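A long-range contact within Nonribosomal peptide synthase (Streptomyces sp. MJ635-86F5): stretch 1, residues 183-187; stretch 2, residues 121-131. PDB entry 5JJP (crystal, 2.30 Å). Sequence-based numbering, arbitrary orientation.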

# COMPACT_ATOMS: atom_id res chain seq x y z
N TYR A 183 8.69 -2.76 5.78
CA TYR A 183 7.52 -3.34 6.40
C TYR A 183 7.35 -4.80 6.01
O TYR A 183 7.98 -5.29 5.09
CB TYR A 183 6.27 -2.54 6.03
CG TYR A 183 5.90 -2.54 4.58
CD1 TYR A 183 5.10 -3.54 4.06
CD2 TYR A 183 6.32 -1.52 3.72
CE1 TYR A 183 4.77 -3.56 2.70
CE2 TYR A 183 5.96 -1.51 2.38
CZ TYR A 183 5.18 -2.54 1.87
OH TYR A 183 4.81 -2.60 0.52
N LEU A 184 6.50 -5.46 6.74
CA LEU A 184 6.13 -6.86 6.50
C LEU A 184 4.62 -6.99 6.50
O LEU A 184 3.94 -6.50 7.43
CB LEU A 184 6.58 -7.75 7.64
CG LEU A 184 7.90 -8.48 7.61
CD1 LEU A 184 9.00 -7.43 7.73
CD2 LEU A 184 7.97 -9.47 8.78
N ILE A 185 4.11 -7.72 5.53
CA ILE A 185 2.71 -8.01 5.46
C ILE A 185 2.58 -9.52 5.44
O ILE A 185 3.09 -10.18 4.56
CB ILE A 185 2.06 -7.43 4.17
CG1 ILE A 185 2.35 -5.93 4.02
CG2 ILE A 185 0.57 -7.66 4.16
CD1 ILE A 185 1.64 -5.06 5.01
N PHE A 186 1.77 -10.03 6.34
CA PHE A 186 1.49 -11.44 6.38
C PHE A 186 0.25 -11.78 5.56
O PHE A 186 -0.76 -11.15 5.68
CB PHE A 186 1.38 -11.92 7.81
CG PHE A 186 2.71 -12.07 8.48
CD1 PHE A 186 3.26 -13.31 8.65
CD2 PHE A 186 3.42 -10.97 8.88
CE1 PHE A 186 4.50 -13.47 9.24
CE2 PHE A 186 4.65 -11.10 9.46
CZ PHE A 186 5.20 -12.36 9.63
N THR A 187 0.37 -12.79 4.70
CA THR A 187 -0.72 -13.23 3.87
C THR A 187 -1.68 -14.11 4.64
O THR A 187 -2.77 -14.39 4.13
CB THR A 187 -0.20 -14.08 2.74
OG1 THR A 187 0.49 -15.20 3.32
CG2 THR A 187 0.73 -13.24 1.85
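Stretch 2 (121-131) QRLRTIIGMAA

The centre of this contact is the ring of Phe186, a strand residue, and the helix of stretch 2 is laid across it. Of the residues in the strand, Phe186 gives up by far the most surface to the helix, 118 Å², out of 291 Å² buried when both sides are summed. Its CA-to-CB bond points toward the helix, and with chi1 at -77° (m) the flat ring is carried in among the helical side chains. A large, rigid, apolar ring suits such a place, because it can touch residues from adjacent turns of a helix at once.

Ile126 makes the tightest of these apolar contacts. Its CA-to-CB bond points sideways, but the end of the side chain comes nearer, and CD1 of Ile126 lies 3.4 Å from CG of Phe186. The CG2 methyl of Ile126 lies over one face of the ring, so a branched aliphatic residue offers the aromatic surface more than one methyl group. Here, too, the two backbones come close: CA of Phe186 and CA of Ile126 are 7.3 Å apart.

One turn further along the helix, Met129 and Ala130 both point toward the strand and meet the ring obliquely. CB of Met129 is 3.9 Å from CE1 of Phe186, while its sulfur, SD, stands 5.1 Å from the ring centroid, 73° off the ring normal; methionine's flexible, apolar chain adapts readily to an aromatic neighbour. Ala130 brings its CB to 4.0 Å from CZ of Phe186. The same methyl also meets the strand's second inward-facing side chain, since CD2 of Leu184 lies 4.3 Å from CB of Ala130; leucine suits this buried position with a wholly apolar side chain. The small alanine thus serves two larger partners, although the backbones are wider apart here, with CA of Leu184 8.9 Å from CA of Ala130. Between Leu184 and Phe186 the alternation of an extended chain turns Ile185 away from the helix.

The pairing of Leu184 with Ala130 and of Phe186 with Ile126 shows that the chains run in broadly opposed senses. The N-to-C directions of strand 183-186 and helix 121-130 make an angle of 132°, and their axes approach to 10.5 Å, a gap filled by side chains. Within the helix, backbone hydrogen bonds follow the i to i-4 pattern, as from Ile126 N to Arg122 O (2.8 Å) and from Ala130 N to Ile126 O (3.0 Å). The helix ends after Ala130; Ala131 departs from helical geometry with positive phi.

Toward the beginning of stretch 2 the contact becomes polar. Arg122 has its CA-to-CB bond sideways, yet its long side chain, with chi1 to chi3 all t, reaches the backbone of Phe186 and Thr187. NH2 of Arg122 is 2.8 Å from O of Phe186 and 3.2 Å from C of Thr187, both near the guanidinium plane at its edge. Arginine suits this border: its aliphatic stem spans the distance, and its charged head meets a backbone carbonyl. Thr187 is exposed, which suits its polar hydroxyl, with its CA-to-CB bond directed away from the helix, and that hydroxyl is hydrogen-bonded elsewhere in the structure.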

# COMPACT_ATOMS: atom_id res chain seq x y z
N GLN A 121 -5.83 -14.82 17.34
CA GLN A 121 -5.13 -16.00 16.89
C GLN A 121 -4.15 -15.69 15.78
O GLN A 121 -3.01 -16.17 15.78
CB GLN A 121 -6.11 -17.09 16.43
CG GLN A 121 -5.44 -18.26 15.71
CD GLN A 121 -6.42 -19.40 15.38
OE1 GLN A 121 -7.64 -19.20 15.26
NE2 GLN A 121 -5.87 -20.61 15.22
N ARG A 122 -4.57 -14.88 14.83
CA ARG A 122 -3.67 -14.41 13.73
C ARG A 122 -2.56 -13.51 14.23
O ARG A 122 -1.41 -13.65 13.86
CB ARG A 122 -4.48 -13.66 12.67
CG ARG A 122 -3.66 -13.31 11.45
CD ARG A 122 -4.49 -12.58 10.43
NE ARG A 122 -3.67 -12.20 9.29
CZ ARG A 122 -3.22 -13.05 8.36
NH1 ARG A 122 -3.50 -14.35 8.42
NH2 ARG A 122 -2.48 -12.59 7.37
N LEU A 123 -2.91 -12.62 15.11
CA LEU A 123 -1.94 -11.75 15.75
C LEU A 123 -0.87 -12.54 16.52
O LEU A 123 0.33 -12.30 16.36
CB LEU A 123 -2.64 -10.78 16.67
CG LEU A 123 -1.75 -9.79 17.41
CD1 LEU A 123 -0.98 -9.01 16.37
CD2 LEU A 123 -2.59 -8.86 18.26
N ARG A 124 -1.29 -13.53 17.28
CA ARG A 124 -0.32 -14.42 17.96
C ARG A 124 0.54 -15.23 16.99
O ARG A 124 1.73 -15.46 17.26
CB ARG A 124 -1.01 -15.36 18.94
CG ARG A 124 -1.37 -14.70 20.27
CD ARG A 124 -1.83 -15.78 21.27
NE ARG A 124 -2.68 -15.21 22.31
CZ ARG A 124 -3.98 -15.48 22.54
NH1 ARG A 124 -4.65 -16.38 21.83
NH2 ARG A 124 -4.59 -14.85 23.53
N THR A 125 -0.03 -15.63 15.85
CA THR A 125 0.75 -16.29 14.79
C THR A 125 1.80 -15.31 14.22
O THR A 125 2.98 -15.68 14.07
CB THR A 125 -0.15 -16.86 13.66
OG1 THR A 125 -1.15 -17.71 14.22
CG2 THR A 125 0.65 -17.68 12.67
N ILE A 126 1.39 -14.07 13.92
CA ILE A 126 2.33 -13.05 13.45
C ILE A 126 3.51 -12.89 14.43
O ILE A 126 4.64 -12.78 14.03
CB ILE A 126 1.69 -11.62 13.34
CG1 ILE A 126 0.52 -11.51 12.33
CG2 ILE A 126 2.73 -10.56 13.03
CD1 ILE A 126 0.59 -12.44 11.15
N ILE A 127 3.20 -12.80 15.72
CA ILE A 127 4.18 -12.49 16.73
C ILE A 127 5.17 -13.62 16.87
O ILE A 127 6.36 -13.35 16.99
CB ILE A 127 3.52 -12.17 18.09
CG1 ILE A 127 2.74 -10.85 17.99
CG2 ILE A 127 4.55 -12.07 19.21
CD1 ILE A 127 1.95 -10.44 19.21
N GLY A 128 4.72 -14.85 16.79
CA GLY A 128 5.64 -15.98 16.83
C GLY A 128 6.52 -16.09 15.58
O GLY A 128 7.66 -16.46 15.67
N MET A 129 5.98 -15.80 14.41
CA MET A 129 6.80 -15.86 13.17
C MET A 129 7.84 -14.73 13.04
O MET A 129 8.97 -14.99 12.62
CB MET A 129 5.91 -15.85 11.92
CG MET A 129 4.99 -17.06 11.88
SD MET A 129 4.04 -17.14 10.38
CE MET A 129 5.36 -17.53 9.20
N ALA A 130 7.47 -13.51 13.44
CA ALA A 130 8.30 -12.33 13.21
C ALA A 130 9.05 -11.87 14.46
O ALA A 130 9.95 -11.07 14.35
CB ALA A 130 7.42 -11.21 12.71
N ALA A 131 8.61 -12.30 15.64
CA ALA A 131 9.27 -11.97 16.93
C ALA A 131 9.55 -10.47 17.05
O ALA A 131 10.66 -10.06 17.15
CB ALA A 131 10.55 -12.79 17.14